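Local coordinates for protein HP0420 homologue (Helicobacter felis, PDB 3LW3) that is of unknown function but forms a two-chain assembly with the hotdog fold, which is shared with thioesterases and dehydratases of acyl thioesters, so it may handle related substrates, at residues Leu12-Leu16 and Leu30-Gly34; Asp52-His56 and Pro89-Lys93; Ala64-Leu69 and Asp127-Leu131; Lys83-Ala88 and Lys122-Phe128; Gln94-Ala100 and Ile112-Phe118. All coordinates share one frame; numbering follows the deposited sequence.

Interaction 1: residues Leu12-Leu16 and Leu30-Gly34; sequences LEEGL and LISFG
L12 leans across from the turn 12-16 onto L30 and F33 of an edge strand of the sheet, 29-34, and can be followed atom by atom. Its CB points at the strand and passes CG into the angle between two side chains, L30 CD2 lying 4.0 Å from L12 CG and F33 CE1 about as far away. The methyls then part. CD1 goes to the F33 side, whereas CD2 pushes into L30, where L12 CD2 lies only 3.3 Å from L30 CG, a tight fit, and 3.2 Å from L30 O. A first torsion of 174° puts CG of L12 beside its carbonyl carbon and sends the two methyls toward F33 and L30.

F33 is held from two directions. L12 O sits in the ring plane at its edge, 3.2 Å from F33 CE1, while L16 CD1 makes a CH-pi contact 4.2 Å from the F33 ring centroid, only 6° off the normal. L16 also meets L30 tip to tip, its CD2 4.0 Å from L30 CD2.

At the polar side, E13 OE2 bonds to Q24, whose OE1 accepts from L30 N. Beyond L30 the strand carries a classic beta bulge, I31 and S32 both facing T39. Carbon-carbon and carbon-to-carbonyl contacts join the segments and Q24 gives a polar link, which implies that shape complementarity more than direct bonding places the turn on the strand.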
# COMPACT_ATOMS: atom_id res chain seq x y z
N LEU B 12 -6.50 22.37 -4.52
CA LEU B 12 -6.26 21.32 -5.51
C LEU B 12 -7.23 20.15 -5.32
O LEU B 12 -7.72 19.55 -6.28
CB LEU B 12 -4.79 20.85 -5.43
CG LEU B 12 -4.43 19.67 -6.31
CD1 LEU B 12 -4.21 20.16 -7.72
CD2 LEU B 12 -3.18 18.98 -5.74
N GLU B 13 -7.57 19.82 -4.08
CA GLU B 13 -8.47 18.70 -3.84
C GLU B 13 -9.91 18.96 -4.24
O GLU B 13 -10.70 18.04 -4.33
CB GLU B 13 -8.41 18.28 -2.38
CG GLU B 13 -7.12 17.65 -2.02
CD GLU B 13 -6.00 18.66 -1.79
OE1 GLU B 13 -6.31 19.89 -1.61
OE2 GLU B 13 -4.81 18.21 -1.74
N GLU B 14 -10.27 20.21 -4.49
CA GLU B 14 -11.65 20.51 -4.81
C GLU B 14 -12.24 19.54 -5.86
O GLU B 14 -13.35 19.04 -5.65
CB GLU B 14 -11.82 21.98 -5.26
CG GLU B 14 -13.28 22.49 -5.31
CD GLU B 14 -13.84 22.77 -3.93
OE1 GLU B 14 -13.12 23.38 -3.11
OE2 GLU B 14 -15.00 22.39 -3.67
N GLY B 15 -11.54 19.24 -6.96
CA GLY B 15 -12.10 18.36 -7.98
C GLY B 15 -11.76 16.87 -7.80
O GLY B 15 -12.02 16.01 -8.67
N LEU B 16 -11.19 16.55 -6.65
CA LEU B 16 -10.75 15.17 -6.41
C LEU B 16 -11.93 14.37 -5.85
O LEU B 16 -12.48 14.71 -4.78
CB LEU B 16 -9.57 15.15 -5.47
CG LEU B 16 -9.01 13.76 -5.24
CD1 LEU B 16 -8.29 13.35 -6.49
CD2 LEU B 16 -8.09 13.78 -4.05
N LEU B 30 -0.80 15.41 -2.48
CA LEU B 30 -1.25 15.46 -3.85
C LEU B 30 -0.63 16.68 -4.49
O LEU B 30 -0.77 17.78 -3.96
CB LEU B 30 -2.76 15.61 -3.91
CG LEU B 30 -3.39 15.70 -5.29
CD1 LEU B 30 -3.09 14.48 -6.19
CD2 LEU B 30 -4.87 15.92 -5.09
N ILE B 31 -0.03 16.49 -5.65
CA ILE B 31 0.65 17.53 -6.42
C ILE B 31 -0.17 17.96 -7.65
O ILE B 31 -0.34 19.17 -7.91
CB ILE B 31 2.03 17.12 -6.84
CG1 ILE B 31 2.88 16.64 -5.66
CG2 ILE B 31 2.68 18.26 -7.63
CD1 ILE B 31 3.05 17.71 -4.62
N SER B 32 -0.69 16.99 -8.42
CA SER B 32 -1.52 17.33 -9.56
C SER B 32 -2.31 16.10 -9.97
O SER B 32 -1.97 14.96 -9.58
CB SER B 32 -0.63 17.72 -10.73
OG SER B 32 0.31 16.71 -11.01
N PHE B 33 -3.34 16.32 -10.77
CA PHE B 33 -4.10 15.22 -11.34
C PHE B 33 -4.91 15.76 -12.50
O PHE B 33 -5.17 16.97 -12.58
CB PHE B 33 -5.02 14.52 -10.34
CG PHE B 33 -6.14 15.40 -9.83
CD1 PHE B 33 -5.89 16.41 -8.88
CD2 PHE B 33 -7.45 15.23 -10.30
CE1 PHE B 33 -6.93 17.21 -8.39
CE2 PHE B 33 -8.47 16.03 -9.82
CZ PHE B 33 -8.21 17.01 -8.88
N GLY B 34 -5.30 14.85 -13.38
CA GLY B 34 -6.07 15.23 -14.55
C GLY B 34 -5.53 14.64 -15.82
O GLY B 34 -4.35 14.19 -15.92
O HOH W 1 -2.12 19.01 -2.24

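Interaction 2: residues Asp52-His56 and Pro89-Lys93; sequences DDVVH and PIEIK
V55 has CG1 anti to its own nitrogen (chi1 171°), which leaves CG2 beside that nitrogen and turned to I90, and V55 CG2 stands 3.2 Å from I90 O. In E91 the first torsion (chi1 -62°) sets CG beside the backbone N, where E91 CG lies 3.6 Å from D53 O. Both side chains thereby lie against a backbone oxygen of the other segment.

The direct polar link is a single bond: V55 N donates to I90 O at 2.8 Å, the oxygen being approached nearly along the C=O axis. V54 CA brings its hydrogen to the same carbonyl as a longer CA-H...O contact. Two waters extend the pairing where the two segments draw apart. Water 3 lies 2.8 Å from I90 N, from which it accepts, and donates to V55 O; water 2 likewise links I92 N to D52 O.

The V54 side chain crosses P89 obliquely, V54 CG2 4.2 Å from P89 CB, and both residues also pack on L78 of the second subunit, while D52 forms a salt bridge to R21 of that chain. On the inner side V55 and I90 rest on P44 and on I60 of helix 57-72, whose N-cap residue is H56, so the contact joins the residues leading into the helix to the loop between strands 77-86 and 96-105.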
# COMPACT_ATOMS: atom_id res chain seq x y z
N ASP B 52 15.43 1.40 10.94
CA ASP B 52 16.04 2.72 11.01
C ASP B 52 16.16 3.41 9.63
O ASP B 52 15.94 4.62 9.52
CB ASP B 52 17.45 2.59 11.59
CG ASP B 52 17.47 2.45 13.09
OD1 ASP B 52 18.49 1.95 13.61
OD2 ASP B 52 16.50 2.87 13.76
N ASP B 53 16.58 2.66 8.62
CA ASP B 53 16.91 3.19 7.28
C ASP B 53 16.03 2.62 6.16
O ASP B 53 16.40 2.65 4.96
CB ASP B 53 18.37 2.89 6.95
CG ASP B 53 18.79 1.46 7.36
OD1 ASP B 53 17.98 0.67 7.95
OD2 ASP B 53 19.99 1.12 7.11
N VAL B 54 14.86 2.10 6.54
CA VAL B 54 13.96 1.52 5.57
C VAL B 54 12.50 1.86 5.86
O VAL B 54 11.89 1.39 6.86
CB VAL B 54 14.10 -0.02 5.47
CG1 VAL B 54 13.23 -0.52 4.34
CG2 VAL B 54 15.59 -0.45 5.28
N VAL B 55 11.91 2.64 4.95
CA VAL B 55 10.50 2.99 5.05
C VAL B 55 9.68 1.74 4.77
O VAL B 55 9.94 1.03 3.81
CB VAL B 55 10.13 4.14 4.09
CG1 VAL B 55 8.60 4.38 4.01
CG2 VAL B 55 10.83 5.41 4.55
N HIS B 56 8.67 1.50 5.59
CA HIS B 56 7.83 0.33 5.42
C HIS B 56 7.12 0.25 4.07
O HIS B 56 6.58 1.28 3.57
CB HIS B 56 6.76 0.30 6.50
CG HIS B 56 6.11 -1.04 6.62
ND1 HIS B 56 4.75 -1.22 6.57
CD2 HIS B 56 6.65 -2.27 6.78
CE1 HIS B 56 4.48 -2.51 6.70
NE2 HIS B 56 5.62 -3.16 6.85
N PRO B 89 15.62 0.76 -1.07
CA PRO B 89 15.10 1.15 0.24
C PRO B 89 15.10 2.67 0.37
O PRO B 89 16.03 3.32 -0.07
CB PRO B 89 16.10 0.54 1.24
CG PRO B 89 17.36 0.45 0.49
CD PRO B 89 16.92 0.07 -0.94
N ILE B 90 14.07 3.22 0.96
CA ILE B 90 13.93 4.66 1.10
C ILE B 90 14.13 5.03 2.58
O ILE B 90 13.67 4.28 3.48
CB ILE B 90 12.51 5.09 0.57
CG1 ILE B 90 12.28 4.64 -0.87
CG2 ILE B 90 12.31 6.56 0.65
CD1 ILE B 90 13.36 4.99 -1.81
N GLU B 91 14.80 6.15 2.83
CA GLU B 91 15.01 6.70 4.17
C GLU B 91 14.16 7.93 4.37
O GLU B 91 13.74 8.57 3.38
CB GLU B 91 16.49 7.11 4.36
CG GLU B 91 17.47 5.98 4.26
CD GLU B 91 18.90 6.51 4.23
OE1 GLU B 91 19.52 6.53 3.14
OE2 GLU B 91 19.38 6.94 5.30
N ILE B 92 13.96 8.33 5.63
CA ILE B 92 13.31 9.61 5.89
C ILE B 92 14.09 10.72 5.23
O ILE B 92 15.27 10.57 4.94
CB ILE B 92 13.15 9.88 7.40
CG1 ILE B 92 14.50 9.78 8.08
CG2 ILE B 92 12.08 8.93 8.03
CD1 ILE B 92 14.46 10.26 9.54
N LYS B 93 13.40 11.81 4.94
CA LYS B 93 14.00 12.98 4.27
C LYS B 93 14.08 12.84 2.77
O LYS B 93 14.19 13.85 2.08
CB LYS B 93 15.37 13.39 4.84
CG LYS B 93 15.35 13.84 6.30
CD LYS B 93 16.72 14.40 6.69
CE LYS B 93 16.92 14.52 8.20
NZ LYS B 93 18.25 15.14 8.61
O HOH W 2 15.49 6.63 7.42
O HOH W 3 11.77 1.77 1.72

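Interaction 3: residues Ala64-Leu69 and Asp127-Leu131; sequences ASFAAL and DFEIL
The core of the hotdog fold, a long helix wrapped by an antiparallel sheet, is met here where A64, S65 and A68 of helix 57-72 receive F128 of strand 121-132. The short axes pass 9.4 Å apart at a crossing angle of -52°, and the residues facing the ring are all small.

F128 CG stands beside the backbone N (chi1 -65°), which lays the ring against the helix, bounded by A64, S65 and, one helical turn after A64, A68. A64 CB is 3.6 Å from F128 CZ at the far end of the ring, and A68 CB is 3.8 Å from F128 CG at its root. The A68 methyl makes an off-centre CH-pi contact, 29° from the ring normal. S65 OG approaches F128 CE1 at 3.5 Å, but its polar need is met inside the helix by a hydrogen bond with V61 O.

Two residues further along the strand, I130 takes over. Its CD1 lies 3.7 Å from A68 O and 4.0 Å from L69 CD2, so the isoleucine tip touches both backbone and side chain of the helix.

Further across the sheet, A64 and A67 pack on F98 of strand 96-105, and V114 of strand 109-118 touches both A64 and F128. S65 and L69 reach strand 77-86 through I79 and S77, and A57 of the second subunit borders S65.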
# COMPACT_ATOMS: atom_id res chain seq x y z
N ALA B 64 1.86 5.07 -3.85
CA ALA B 64 1.67 4.68 -5.26
C ALA B 64 0.19 4.44 -5.52
O ALA B 64 -0.38 4.88 -6.54
CB ALA B 64 2.47 3.45 -5.56
N SER B 65 -0.46 3.77 -4.58
CA SER B 65 -1.90 3.45 -4.65
C SER B 65 -2.78 4.71 -4.78
O SER B 65 -3.67 4.80 -5.63
CB SER B 65 -2.34 2.62 -3.42
OG SER B 65 -1.74 1.33 -3.41
N PHE B 66 -2.51 5.68 -3.92
CA PHE B 66 -3.18 6.95 -3.96
C PHE B 66 -2.96 7.62 -5.30
O PHE B 66 -3.94 8.06 -5.92
CB PHE B 66 -2.70 7.81 -2.80
CG PHE B 66 -3.34 9.16 -2.73
CD1 PHE B 66 -4.71 9.35 -2.92
CD2 PHE B 66 -2.57 10.25 -2.35
CE1 PHE B 66 -5.28 10.63 -2.82
CE2 PHE B 66 -3.11 11.51 -2.21
CZ PHE B 66 -4.47 11.72 -2.49
N ALA B 67 -1.71 7.72 -5.78
CA ALA B 67 -1.45 8.29 -7.15
C ALA B 67 -2.34 7.58 -8.22
O ALA B 67 -2.99 8.24 -9.05
CB ALA B 67 0.01 8.15 -7.59
N ALA B 68 -2.31 6.25 -8.19
CA ALA B 68 -3.06 5.42 -9.15
C ALA B 68 -4.56 5.80 -9.12
O ALA B 68 -5.15 6.07 -10.15
CB ALA B 68 -2.87 3.95 -8.83
N LEU B 69 -5.17 5.84 -7.93
CA LEU B 69 -6.60 6.21 -7.79
C LEU B 69 -6.85 7.63 -8.32
O LEU B 69 -7.84 7.86 -9.00
CB LEU B 69 -7.06 6.03 -6.35
CG LEU B 69 -7.22 4.56 -5.96
CD1 LEU B 69 -7.28 4.25 -4.41
CD2 LEU B 69 -8.49 4.03 -6.65
N ASP B 127 2.13 -1.64 -11.66
CA ASP B 127 0.84 -1.57 -12.36
C ASP B 127 -0.30 -1.90 -11.39
O ASP B 127 -0.21 -2.89 -10.64
CB ASP B 127 0.81 -2.53 -13.56
CG ASP B 127 1.79 -2.10 -14.64
OD1 ASP B 127 1.71 -0.94 -15.06
OD2 ASP B 127 2.69 -2.87 -15.04
N PHE B 128 -1.32 -1.06 -11.37
CA PHE B 128 -2.47 -1.22 -10.48
C PHE B 128 -3.71 -1.49 -11.34
O PHE B 128 -3.88 -0.86 -12.38
CB PHE B 128 -2.71 0.05 -9.66
CG PHE B 128 -1.58 0.34 -8.71
CD1 PHE B 128 -1.68 0.00 -7.39
CD2 PHE B 128 -0.37 0.89 -9.20
CE1 PHE B 128 -0.60 0.22 -6.52
CE2 PHE B 128 0.69 1.11 -8.36
CZ PHE B 128 0.59 0.74 -7.02
N GLU B 129 -4.56 -2.38 -10.90
CA GLU B 129 -5.82 -2.62 -11.60
C GLU B 129 -6.88 -2.01 -10.69
O GLU B 129 -6.85 -2.22 -9.45
CB GLU B 129 -6.08 -4.11 -11.81
CG GLU B 129 -4.90 -4.86 -12.42
CD GLU B 129 -4.60 -4.47 -13.84
OE1 GLU B 129 -5.57 -4.09 -14.54
OE2 GLU B 129 -3.39 -4.55 -14.27
N ILE B 130 -7.79 -1.23 -11.28
CA ILE B 130 -8.82 -0.54 -10.55
C ILE B 130 -10.17 -0.92 -11.11
O ILE B 130 -10.33 -0.93 -12.32
CB ILE B 130 -8.63 1.01 -10.59
CG1 ILE B 130 -7.29 1.41 -9.89
CG2 ILE B 130 -9.87 1.68 -10.01
CD1 ILE B 130 -6.91 2.87 -10.09
N LEU B 131 -11.11 -1.28 -10.23
CA LEU B 131 -12.50 -1.60 -10.62
C LEU B 131 -13.44 -0.41 -10.32
O LEU B 131 -13.29 0.26 -9.27
CB LEU B 131 -13.02 -2.84 -9.90
CG LEU B 131 -12.28 -4.17 -10.06
CD1 LEU B 131 -13.04 -5.29 -9.36
CD2 LEU B 131 -11.98 -4.51 -11.53

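Interaction 4: residues Lys83-Ala88 and Lys122-Phe128; sequences KVNLLA and KVFEGDF
V84 sets its CB 3.8 Å from F124 CZ, and its CG1 reaches F128 CZ as well, so the valine sits against two rings of the inner sheet face. G126, its antiparallel non-hydrogen-bonded partner, has no side chain, and the CA atoms of V84 and G126 come as close as 4.0 Å. L86 CD1 adds a looser touch on F124 CE1. The ring of F124 is carried there by CG anti to the backbone N (chi1 175°), and it meets F98 edge to face.

Backbone bonds fix this register. K83 pairs with D127 and N85 with E125, each by two bonds, between strand 77-86, the edge of the chain's own hotdog sheet, and its neighbour 121-132. At the end, L87 N bonds to V123 O at 2.9 Å from above the carbonyl plane, 44° out of it. Here V123 and F124 both face G116, a classic beta bulge, and water 4 gives a second bond to V123 O.

On the outer face, N85 OD1 and E125 OE2 stand 3.3 Å apart as two acceptors, their planes 67° apart. E125 is oriented by K122, whose NZ makes a salt bridge to E125 OE1 at 2.6 Å, and D127 by R113. K83, V84 and N85 also pair antiparallel with a strand of the second subunit, continuing the sheet across the interface.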
# COMPACT_ATOMS: atom_id res chain seq x y z
N LYS B 83 0.88 -5.26 -9.18
CA LYS B 83 2.17 -5.92 -9.32
C LYS B 83 3.21 -4.79 -9.22
O LYS B 83 3.19 -3.85 -10.03
CB LYS B 83 2.27 -6.59 -10.67
CG LYS B 83 3.46 -7.57 -10.73
CD LYS B 83 4.78 -6.85 -11.09
CE LYS B 83 6.02 -7.65 -10.62
NZ LYS B 83 5.83 -8.11 -9.21
N VAL B 84 4.09 -4.87 -8.24
CA VAL B 84 4.95 -3.71 -7.94
C VAL B 84 6.37 -4.15 -7.59
O VAL B 84 6.59 -5.24 -6.99
CB VAL B 84 4.38 -2.78 -6.81
CG1 VAL B 84 2.97 -2.34 -7.12
CG2 VAL B 84 4.45 -3.45 -5.50
N ASN B 85 7.31 -3.29 -7.95
CA ASN B 85 8.75 -3.48 -7.69
C ASN B 85 9.25 -2.31 -6.86
O ASN B 85 9.09 -1.12 -7.25
CB ASN B 85 9.56 -3.53 -8.99
CG ASN B 85 9.16 -4.69 -9.88
OD1 ASN B 85 9.03 -4.53 -11.09
ND2 ASN B 85 8.95 -5.85 -9.30
N LEU B 86 9.78 -2.64 -5.69
CA LEU B 86 10.36 -1.67 -4.78
C LEU B 86 11.84 -1.70 -5.06
O LEU B 86 12.57 -2.59 -4.58
CB LEU B 86 10.02 -1.98 -3.32
CG LEU B 86 8.53 -1.79 -2.96
CD1 LEU B 86 7.61 -2.77 -3.59
CD2 LEU B 86 8.29 -1.81 -1.44
N LEU B 87 12.31 -0.79 -5.92
CA LEU B 87 13.68 -0.91 -6.48
C LEU B 87 14.82 -0.59 -5.52
O LEU B 87 15.95 -1.02 -5.72
CB LEU B 87 13.82 -0.11 -7.78
CG LEU B 87 12.79 -0.47 -8.86
CD1 LEU B 87 12.93 0.39 -10.07
CD2 LEU B 87 13.02 -1.91 -9.25
N ALA B 88 14.52 0.18 -4.49
CA ALA B 88 15.54 0.57 -3.52
C ALA B 88 14.88 0.96 -2.20
O ALA B 88 13.71 1.47 -2.22
CB ALA B 88 16.35 1.73 -4.07
N LYS B 122 14.43 6.46 -11.04
CA LYS B 122 13.31 5.57 -10.74
C LYS B 122 13.68 4.68 -9.55
O LYS B 122 14.73 4.00 -9.60
CB LYS B 122 12.96 4.68 -11.93
CG LYS B 122 11.64 3.92 -11.71
CD LYS B 122 11.06 3.44 -13.03
CE LYS B 122 12.05 2.61 -13.75
NZ LYS B 122 11.33 1.82 -14.84
N VAL B 123 12.86 4.68 -8.51
CA VAL B 123 13.09 3.80 -7.34
C VAL B 123 11.87 2.90 -7.03
O VAL B 123 11.90 2.07 -6.11
CB VAL B 123 13.43 4.60 -6.08
CG1 VAL B 123 14.77 5.35 -6.27
CG2 VAL B 123 12.28 5.61 -5.78
N PHE B 124 10.81 3.06 -7.83
CA PHE B 124 9.59 2.26 -7.68
C PHE B 124 8.92 2.15 -9.04
O PHE B 124 8.88 3.11 -9.82
CB PHE B 124 8.63 2.95 -6.69
CG PHE B 124 7.30 2.28 -6.56
CD1 PHE B 124 7.11 1.27 -5.60
CD2 PHE B 124 6.24 2.60 -7.41
CE1 PHE B 124 5.90 0.61 -5.49
CE2 PHE B 124 5.02 1.95 -7.30
CZ PHE B 124 4.84 0.98 -6.32
N GLU B 125 8.35 0.98 -9.32
CA GLU B 125 7.49 0.88 -10.51
C GLU B 125 6.36 -0.13 -10.26
O GLU B 125 6.59 -1.16 -9.59
CB GLU B 125 8.32 0.54 -11.76
CG GLU B 125 8.87 -0.86 -11.75
CD GLU B 125 10.05 -1.12 -12.73
OE1 GLU B 125 10.30 -0.32 -13.67
OE2 GLU B 125 10.72 -2.16 -12.55
N GLY B 126 5.15 0.17 -10.71
CA GLY B 126 4.06 -0.76 -10.52
C GLY B 126 2.91 -0.58 -11.46
O GLY B 126 2.74 0.52 -11.98
N ASP B 127 2.13 -1.64 -11.66
CA ASP B 127 0.84 -1.57 -12.36
C ASP B 127 -0.30 -1.90 -11.39
O ASP B 127 -0.21 -2.89 -10.64
CB ASP B 127 0.81 -2.53 -13.56
CG ASP B 127 1.79 -2.10 -14.64
OD1 ASP B 127 1.71 -0.94 -15.06
OD2 ASP B 127 2.69 -2.87 -15.04
N PHE B 128 -1.32 -1.06 -11.37
CA PHE B 128 -2.47 -1.22 -10.48
C PHE B 128 -3.71 -1.49 -11.34
O PHE B 128 -3.88 -0.86 -12.38
CB PHE B 128 -2.71 0.05 -9.66
CG PHE B 128 -1.58 0.34 -8.71
CD1 PHE B 128 -1.68 0.00 -7.39
CD2 PHE B 128 -0.37 0.89 -9.20
CE1 PHE B 128 -0.60 0.22 -6.52
CE2 PHE B 128 0.69 1.11 -8.36
CZ PHE B 128 0.59 0.74 -7.02
O HOH W 4 10.64 1.53 -3.54

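Interaction 5: residues Gln94-Ala100 and Ile112-Phe118; sequences QEIYFNA and IRVEGEF
F98 and G116 face each other across the beta hairpin of strands 96-105 and 109-118, in the middle of the hotdog sheet, and give a case of a bump set against a bare backbone. G116 has no side chain, and the F98 ring lies against the glycine backbone, with F98 CD1 3.8 Å from G116 CA. V114 CG1 flanks the same ring at its edge. Further along, the small A100 methyl is cupped by two branched residues, its CB 3.7 Å from I112 CG2 and about as near V114 CG2. These groups share the face that packs on helix 57-72, where A63 and A64 meet F98 and A67 meets A100.

At the open end of the hairpin the shapes reverse and a large ring becomes the platform. The F118 ring is brought back toward Q94-I96 by CG anti to the backbone N (chi1 174°). Q94 NE2 sits over the ring centre, 3.1 Å above the plane, its amide standing nearly upright at 78° to the ring, while E95 O lies in plane at the edge, 3.4 Å from F118 CD1. I96 CD1 fills the root of the ring at F118 CB. Q94 OE1 accepts a hydrogen bond from E91 N, which leaves NE2 to the ring.

Two bonds each lock Y97 to E117 and N99 to E115. On the outer face N99 OD1 bonds to T39, and water 5 accepts from N99 ND2 at 3.0 Å and donates to E115 OE1 at 3.1 Å.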
# COMPACT_ATOMS: atom_id res chain seq x y z
N GLN B 94 13.99 11.62 2.23
CA GLN B 94 13.97 11.50 0.77
C GLN B 94 12.60 11.89 0.22
O GLN B 94 11.62 11.27 0.58
CB GLN B 94 14.33 10.08 0.33
CG GLN B 94 15.77 9.65 0.61
CD GLN B 94 16.08 8.31 -0.05
OE1 GLN B 94 16.20 7.28 0.63
NE2 GLN B 94 16.21 8.32 -1.40
N GLU B 95 12.55 12.84 -0.71
CA GLU B 95 11.31 13.16 -1.44
C GLU B 95 11.10 12.19 -2.59
O GLU B 95 11.89 12.18 -3.54
CB GLU B 95 11.40 14.55 -2.05
CG GLU B 95 11.36 15.62 -1.03
CD GLU B 95 11.20 16.99 -1.67
OE1 GLU B 95 11.22 17.11 -2.94
OE2 GLU B 95 11.02 17.93 -0.87
N ILE B 96 10.04 11.40 -2.53
CA ILE B 96 9.71 10.47 -3.66
C ILE B 96 8.46 10.93 -4.43
O ILE B 96 7.37 11.00 -3.83
CB ILE B 96 9.43 9.06 -3.12
CG1 ILE B 96 10.51 8.64 -2.13
CG2 ILE B 96 9.37 8.06 -4.26
CD1 ILE B 96 11.93 8.67 -2.76
N TYR B 97 8.61 11.26 -5.72
CA TYR B 97 7.46 11.64 -6.57
C TYR B 97 6.88 10.41 -7.28
O TYR B 97 7.59 9.69 -8.00
CB TYR B 97 7.90 12.67 -7.61
CG TYR B 97 8.09 14.03 -6.99
CD1 TYR B 97 7.02 14.91 -6.86
CD2 TYR B 97 9.33 14.39 -6.48
CE1 TYR B 97 7.17 16.16 -6.28
CE2 TYR B 97 9.50 15.62 -5.89
CZ TYR B 97 8.42 16.50 -5.81
OH TYR B 97 8.60 17.73 -5.21
N PHE B 98 5.59 10.15 -7.05
CA PHE B 98 4.92 9.05 -7.74
C PHE B 98 4.05 9.59 -8.84
O PHE B 98 3.09 10.34 -8.58
CB PHE B 98 4.05 8.23 -6.79
CG PHE B 98 4.86 7.50 -5.72
CD1 PHE B 98 5.27 6.17 -5.91
CD2 PHE B 98 5.22 8.14 -4.54
CE1 PHE B 98 5.99 5.52 -4.93
CE2 PHE B 98 5.98 7.44 -3.54
CZ PHE B 98 6.32 6.15 -3.75
N ASN B 99 4.36 9.20 -10.07
CA ASN B 99 3.66 9.67 -11.28
C ASN B 99 2.84 8.51 -11.86
O ASN B 99 3.43 7.51 -12.28
CB ASN B 99 4.70 10.15 -12.30
CG ASN B 99 5.60 11.24 -11.74
OD1 ASN B 99 5.13 12.17 -11.08
ND2 ASN B 99 6.92 11.13 -11.97
N ALA B 100 1.51 8.66 -11.84
CA ALA B 100 0.57 7.64 -12.34
C ALA B 100 0.11 8.04 -13.74
O ALA B 100 -0.21 9.22 -14.01
CB ALA B 100 -0.61 7.57 -11.46
N ILE B 112 -3.40 1.19 -14.39
CA ILE B 112 -2.67 2.45 -14.18
C ILE B 112 -1.23 2.06 -13.84
O ILE B 112 -0.98 1.19 -12.98
CB ILE B 112 -3.28 3.32 -13.02
CG1 ILE B 112 -4.69 3.85 -13.35
CG2 ILE B 112 -2.42 4.58 -12.75
CD1 ILE B 112 -5.70 2.92 -13.60
N ARG B 113 -0.28 2.67 -14.54
CA ARG B 113 1.14 2.44 -14.30
C ARG B 113 1.66 3.58 -13.41
O ARG B 113 1.35 4.75 -13.64
CB ARG B 113 1.86 2.40 -15.64
CG ARG B 113 3.32 2.71 -15.60
CD ARG B 113 4.13 1.52 -15.44
NE ARG B 113 3.65 0.37 -16.22
CZ ARG B 113 4.33 -0.24 -17.19
NH1 ARG B 113 5.54 0.20 -17.56
NH2 ARG B 113 3.78 -1.30 -17.80
N VAL B 114 2.45 3.23 -12.40
CA VAL B 114 2.99 4.22 -11.48
C VAL B 114 4.51 4.09 -11.43
O VAL B 114 5.04 2.98 -11.33
CB VAL B 114 2.40 4.12 -10.06
CG1 VAL B 114 3.00 5.18 -9.17
CG2 VAL B 114 0.88 4.31 -10.09
N GLU B 115 5.22 5.20 -11.57
CA GLU B 115 6.68 5.19 -11.39
C GLU B 115 6.98 6.13 -10.26
O GLU B 115 6.43 7.23 -10.18
CB GLU B 115 7.39 5.66 -12.62
CG GLU B 115 7.17 4.76 -13.79
CD GLU B 115 7.93 5.18 -15.02
OE1 GLU B 115 8.48 6.31 -15.07
OE2 GLU B 115 7.96 4.36 -15.96
N GLY B 116 7.85 5.71 -9.36
CA GLY B 116 8.26 6.58 -8.27
C GLY B 116 9.69 7.00 -8.50
O GLY B 116 10.54 6.14 -8.85
N GLU B 117 9.96 8.30 -8.33
CA GLU B 117 11.30 8.81 -8.58
C GLU B 117 11.86 9.62 -7.44
O GLU B 117 11.15 10.43 -6.82
CB GLU B 117 11.33 9.68 -9.81
CG GLU B 117 10.87 9.03 -11.08
CD GLU B 117 10.94 10.04 -12.22
OE1 GLU B 117 10.86 11.28 -11.99
OE2 GLU B 117 11.04 9.58 -13.38
N PHE B 118 13.15 9.43 -7.23
CA PHE B 118 13.92 10.21 -6.28
C PHE B 118 14.96 10.97 -7.08
O PHE B 118 15.78 10.33 -7.75
CB PHE B 118 14.63 9.27 -5.32
CG PHE B 118 15.57 9.98 -4.37
CD1 PHE B 118 15.09 10.94 -3.48
CD2 PHE B 118 16.95 9.69 -4.35
CE1 PHE B 118 15.96 11.60 -2.57
CE2 PHE B 118 17.83 10.36 -3.46
CZ PHE B 118 17.34 11.32 -2.57
O HOH W 5 7.67 9.09 -14.08

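In the fold
From the N terminus, interaction 1 closes first, a short loop that lays the turn 12-16 on the edge strand 29-34 before any other contact opens. Interaction 2 opens next at 52-56, just ahead of the central helix, and its loop crosses those of interactions 3 and 4, since 64-69 and 83-88 both fall between 52-56 and 89-93, while strand 121-132 comes later. Those two meet on D127 and F128, one bringing the helix and the other strand 77-86 to the same strand. Interaction 5, the hairpin, starts after interaction 2 has closed and lies wholly within the spans of interactions 3 and 4. R113 and D127 join it to both by a salt bridge, and I90 against I96 joins it to interaction 2.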